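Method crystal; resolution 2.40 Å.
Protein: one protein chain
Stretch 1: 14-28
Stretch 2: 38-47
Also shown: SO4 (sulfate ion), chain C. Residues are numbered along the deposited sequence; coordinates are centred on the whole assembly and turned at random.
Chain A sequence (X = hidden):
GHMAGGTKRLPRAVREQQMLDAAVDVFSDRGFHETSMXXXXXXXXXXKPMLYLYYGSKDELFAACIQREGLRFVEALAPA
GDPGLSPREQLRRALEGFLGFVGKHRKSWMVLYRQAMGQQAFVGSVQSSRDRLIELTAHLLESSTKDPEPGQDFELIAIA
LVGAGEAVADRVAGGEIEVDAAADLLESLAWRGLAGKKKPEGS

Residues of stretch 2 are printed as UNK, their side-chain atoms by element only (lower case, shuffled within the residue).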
# COMPACT_ATOMS: atom_id res chain seq x y z
N VAL A 14 -2.72 29.30 12.81
CA VAL A 14 -1.85 28.95 13.93
C VAL A 14 -2.48 27.96 14.90
O VAL A 14 -1.80 27.03 15.36
CB VAL A 14 -1.35 30.19 14.69
CG1 VAL A 14 -2.49 30.91 15.38
CG2 VAL A 14 -0.26 29.80 15.68
N ARG A 15 -3.76 28.16 15.24
CA ARG A 15 -4.49 27.19 16.04
C ARG A 15 -4.67 25.93 15.18
O ARG A 15 -4.39 24.81 15.63
CB ARG A 15 -5.82 27.76 16.50
CG ARG A 15 -6.26 27.29 17.89
CD ARG A 15 -5.14 27.43 18.96
NE ARG A 15 -5.65 27.50 20.34
CZ ARG A 15 -5.75 28.61 21.08
NH1 ARG A 15 -5.39 29.79 20.60
NH2 ARG A 15 -6.23 28.54 22.32
N GLU A 16 -5.11 26.15 13.94
CA GLU A 16 -5.12 25.19 12.82
C GLU A 16 -3.91 24.26 12.78
O GLU A 16 -4.04 23.05 12.96
CB GLU A 16 -5.10 26.00 11.52
CG GLU A 16 -5.31 25.21 10.23
CD GLU A 16 -6.78 25.25 9.81
OE1 GLU A 16 -7.59 24.53 10.45
OE2 GLU A 16 -7.10 26.03 8.87
N GLN A 17 -2.74 24.85 12.53
CA GLN A 17 -1.52 24.10 12.36
C GLN A 17 -1.18 23.29 13.61
O GLN A 17 -0.63 22.18 13.48
CB GLN A 17 -0.36 24.98 11.90
CG GLN A 17 1.05 24.56 12.33
CD GLN A 17 1.60 25.43 13.48
OE1 GLN A 17 2.57 26.15 13.29
NE2 GLN A 17 0.95 25.37 14.65
N GLN A 18 -1.54 23.78 14.79
CA GLN A 18 -1.29 23.01 16.00
C GLN A 18 -2.19 21.78 16.10
O GLN A 18 -1.74 20.72 16.58
CB GLN A 18 -1.50 23.87 17.21
CG GLN A 18 -0.35 24.72 17.54
CD GLN A 18 -0.64 25.57 18.76
OE1 GLN A 18 -1.58 25.29 19.51
NE2 GLN A 18 0.16 26.61 18.95
N MSE A 19 -3.44 21.92 15.65
CA MSE A 19 -4.41 20.82 15.70
C MSE A 19 -4.09 19.76 14.67
O MSE A 19 -4.30 18.59 14.91
CB MSE A 19 -5.82 21.35 15.42
CG MSE A 19 -6.51 21.91 16.62
SE MSE A 19 -8.16 22.90 16.20
CE MSE A 19 -8.91 22.87 17.98
N LEU A 20 -3.64 20.17 13.51
CA LEU A 20 -3.33 19.26 12.44
C LEU A 20 -2.02 18.49 12.69
O LEU A 20 -1.92 17.28 12.40
CB LEU A 20 -3.36 19.99 11.08
CG LEU A 20 -4.77 20.45 10.60
CD1 LEU A 20 -4.69 21.44 9.45
CD2 LEU A 20 -5.73 19.35 10.20
N ASP A 21 -1.04 19.15 13.30
CA ASP A 21 0.21 18.49 13.69
C ASP A 21 -0.03 17.38 14.70
O ASP A 21 0.61 16.33 14.69
CB ASP A 21 1.16 19.49 14.34
CG ASP A 21 1.74 20.46 13.34
OD1 ASP A 21 2.45 21.38 13.75
OD2 ASP A 21 1.49 20.30 12.14
N ALA A 22 -0.95 17.64 15.62
CA ALA A 22 -1.26 16.70 16.68
C ALA A 22 -2.10 15.52 16.15
O ALA A 22 -2.02 14.41 16.67
CB ALA A 22 -2.02 17.41 17.77
N ALA A 23 -2.93 15.80 15.14
CA ALA A 23 -3.80 14.80 14.53
C ALA A 23 -2.91 13.88 13.74
O ALA A 23 -3.16 12.66 13.72
CB ALA A 23 -4.79 15.45 13.60
N VAL A 24 -1.91 14.45 13.10
CA VAL A 24 -1.00 13.68 12.29
C VAL A 24 -0.31 12.63 13.19
O VAL A 24 -0.38 11.41 12.90
CB VAL A 24 -0.02 14.56 11.49
CG1 VAL A 24 1.06 13.74 10.85
CG2 VAL A 24 -0.74 15.20 10.37
N ASP A 25 0.31 13.10 14.26
CA ASP A 25 0.83 12.25 15.34
C ASP A 25 -0.08 11.07 15.64
O ASP A 25 0.23 9.91 15.32
CB ASP A 25 0.98 13.06 16.63
CG ASP A 25 2.01 14.18 16.51
OD1 ASP A 25 2.35 14.77 17.56
OD2 ASP A 25 2.48 14.47 15.38
N VAL A 26 -1.22 11.40 16.21
CA VAL A 26 -2.12 10.38 16.68
C VAL A 26 -2.57 9.46 15.54
O VAL A 26 -2.67 8.24 15.74
CB VAL A 26 -3.33 10.98 17.45
CG1 VAL A 26 -4.02 9.89 18.25
CG2 VAL A 26 -2.88 12.10 18.39
N PHE A 27 -2.82 9.99 14.35
CA PHE A 27 -3.24 9.12 13.27
C PHE A 27 -2.11 8.18 12.82
O PHE A 27 -2.36 7.00 12.53
CB PHE A 27 -3.74 9.92 12.08
CG PHE A 27 -5.13 10.42 12.21
CD1 PHE A 27 -6.17 9.56 12.55
CD2 PHE A 27 -5.42 11.79 11.92
CE1 PHE A 27 -7.49 10.05 12.67
CE2 PHE A 27 -6.70 12.29 12.01
CZ PHE A 27 -7.76 11.41 12.40
N SER A 28 -0.89 8.70 12.74
CA SER A 28 0.26 7.87 12.34
C SER A 28 0.67 6.93 13.48
O SER A 28 1.00 5.78 13.24
CB SER A 28 1.46 8.71 11.85
OG SER A 28 2.08 9.39 12.92
N UNK A 38 -10.41 12.41 21.64
CA UNK A 38 -9.80 12.47 22.94
C UNK A 38 -8.30 12.66 22.86
O UNK A 38 -7.74 13.63 23.35
c UNK A 38 -10.04 11.15 23.66
o UNK A 38 -11.63 12.30 25.08
c UNK A 38 -11.20 11.19 24.65
o UNK A 38 -11.65 10.09 25.03
N UNK A 39 -7.65 11.68 22.25
CA UNK A 39 -6.21 11.63 22.21
C UNK A 39 -5.64 12.79 21.39
O UNK A 39 -4.66 13.42 21.80
c UNK A 39 -5.76 10.30 21.66
N UNK A 40 -6.26 13.10 20.25
CA UNK A 40 -5.85 14.28 19.48
C UNK A 40 -5.92 15.57 20.31
O UNK A 40 -4.95 16.32 20.33
c UNK A 40 -7.38 13.20 16.04
c UNK A 40 -6.62 14.47 18.15
c UNK A 40 -6.32 13.34 17.16
c UNK A 40 -6.25 15.80 17.52
N UNK A 41 -7.08 15.82 20.96
CA UNK A 41 -7.28 17.03 21.84
C UNK A 41 -6.21 17.18 22.91
O UNK A 41 -5.67 18.27 23.08
c UNK A 41 -8.67 17.05 22.48
N UNK A 42 -5.90 16.09 23.62
CA UNK A 42 -4.75 16.10 24.56
C UNK A 42 -3.41 16.49 23.90
O UNK A 42 -2.69 17.34 24.45
c UNK A 42 -4.61 14.77 25.28
N UNK A 43 -3.12 15.90 22.74
CA UNK A 43 -1.86 16.16 21.98
C UNK A 43 -1.69 17.61 21.55
O UNK A 43 -0.61 18.20 21.63
c UNK A 43 -1.76 15.24 20.75
c UNK A 43 1.04 12.75 21.70
c UNK A 43 -1.14 13.88 21.05
n UNK A 43 2.32 12.25 21.13
c UNK A 43 0.40 13.83 20.83
N UNK A 44 -2.78 18.19 21.07
CA UNK A 44 -2.81 19.60 20.72
C UNK A 44 -2.91 20.47 21.98
O UNK A 44 -2.90 21.70 21.90
c UNK A 44 -3.98 19.87 19.77
N UNK A 45 -3.03 19.82 23.13
CA UNK A 45 -3.22 20.51 24.41
C UNK A 45 -4.32 21.59 24.34
O UNK A 45 -4.20 22.69 24.92
c UNK A 45 -0.70 20.22 24.65
c UNK A 45 -1.91 21.10 24.92
o UNK A 45 0.42 20.60 26.71
c UNK A 45 0.52 20.63 25.47
o UNK A 45 1.57 20.96 24.86
N UNK A 46 -5.39 21.26 23.62
CA UNK A 46 -6.54 22.11 23.49
C UNK A 46 -7.72 21.34 24.09
O UNK A 46 -7.60 20.15 24.40
c UNK A 46 -7.74 21.67 21.24
c UNK A 46 -6.72 22.53 22.00
c UNK A 46 -5.87 24.86 22.49
c UNK A 46 -6.99 24.02 21.92
N UNK A 47 -8.84 22.01 24.31
CA UNK A 47 -9.98 21.33 24.88
C UNK A 47 -10.66 20.49 23.77
O UNK A 47 -10.52 20.79 22.58
o UNK A 47 -12.19 22.24 24.84
c UNK A 47 -10.95 22.35 25.48
S SO4 C . -13.63 10.18 20.57
O1 SO4 C . -12.51 10.54 21.43
O2 SO4 C . -14.64 11.23 20.75
O3 SO4 C . -13.21 10.08 19.17
O4 SO4 C . -14.19 8.89 20.97

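Position 38 carries two carbons, the second bearing two oxygens, and its side chain does not reach stretch 1. A short carboxylate is aspartate, Asp38. Its backbone serves a different partner: Asp38 N donates a hydrogen bond to sulfate O1 at 2.8 Å.

Position 39 has a single side-chain carbon, its CB, 3.9 Å from Val26 CG1. One carbon and nothing beyond it means alanine, Ala39, a small apolar surface beside a branched one.

Position 40 has four carbons, forked at the first, with one arm two carbons long. Its CA-to-CB bond points sideways, yet the forked carbons sit as a knob among Ala22, Ala23, Val26 and Phe27. That pattern is isoleucine, Ile40. Ile40 CG1 lies 3.8 Å from Val26 CB, Ile40 CG2 lies 4.2 Å from Ala23 CB, and with chi1 m and chi2 t the long arm brings Ile40 CD1 to 4.1 Å from Phe27 CZ.

Position 41 again shows one carbon, pointing away from stretch 1 and making no contact with it: Ala41. Position 42 has the same lone carbon, directed sideways and out of contact with stretch 1: Ala42.

Position 43 has four carbons in a row ending in nitrogen. Carbons of the row lie against Ala22 and Val26, while the nitrogen end comes near Asp25. This is the signature of lysine, Lys43. Lys43 CB is 3.7 Å from Ala22 CB and Lys43 CG is 3.6 Å from Val26 CG2. The amine Lys43 NZ is 4.4 Å from Asp25 OD1, a favourable placing of charges but too far for a salt bridge.

Position 44 returns to one carbon, its CB, aimed toward stretch 1 and 3.7 Å from Ala22 CB. It is Ala44, and Ala44 N also lies 3.5 Å from Ala22 CB; small residues on both sides let Ala22 CA and Ala44 CA come within 5.2 Å.

Position 45 has three carbons, the third carrying two oxygens, and touches nothing on stretch 1: glutamate, Glu45. Its positive phi marks a Schellman turn, closed by Glu45 N to Ala42 O at 2.8 Å and by the backbone N of position 46 to Ala41 O at 3.1 Å.

Position 46 repeats the four-carbon fork with one longer arm, now pointing toward stretch 1, where it touches Met19 and Arg15: Ile46. Ile46 CG2 meets Met19 CE at 3.7 Å, and Ile46 CD1 lies 3.4 Å from Arg15 NE, at the edge of the guanidinium.

Position 47 has one carbon and then one oxygen, out of contact: serine, Ser47, at the N-cap of the next helix.

The contact works mainly by apolar packing, with no hydrogen bond between the stretches. The helix axes approach to 8.4 Å with 130° between their directions; the two stretches together bury 555 Å². Alanines set the close spacing, Ile40 fills the pocket, and the lysine stem covers a margin. The turn after the helix then carries the chain onward so that Ile46 extends the apolar contact to Met19, earlier along the first helix.

Stretch 2 (38-47) DAIAAKAEIS
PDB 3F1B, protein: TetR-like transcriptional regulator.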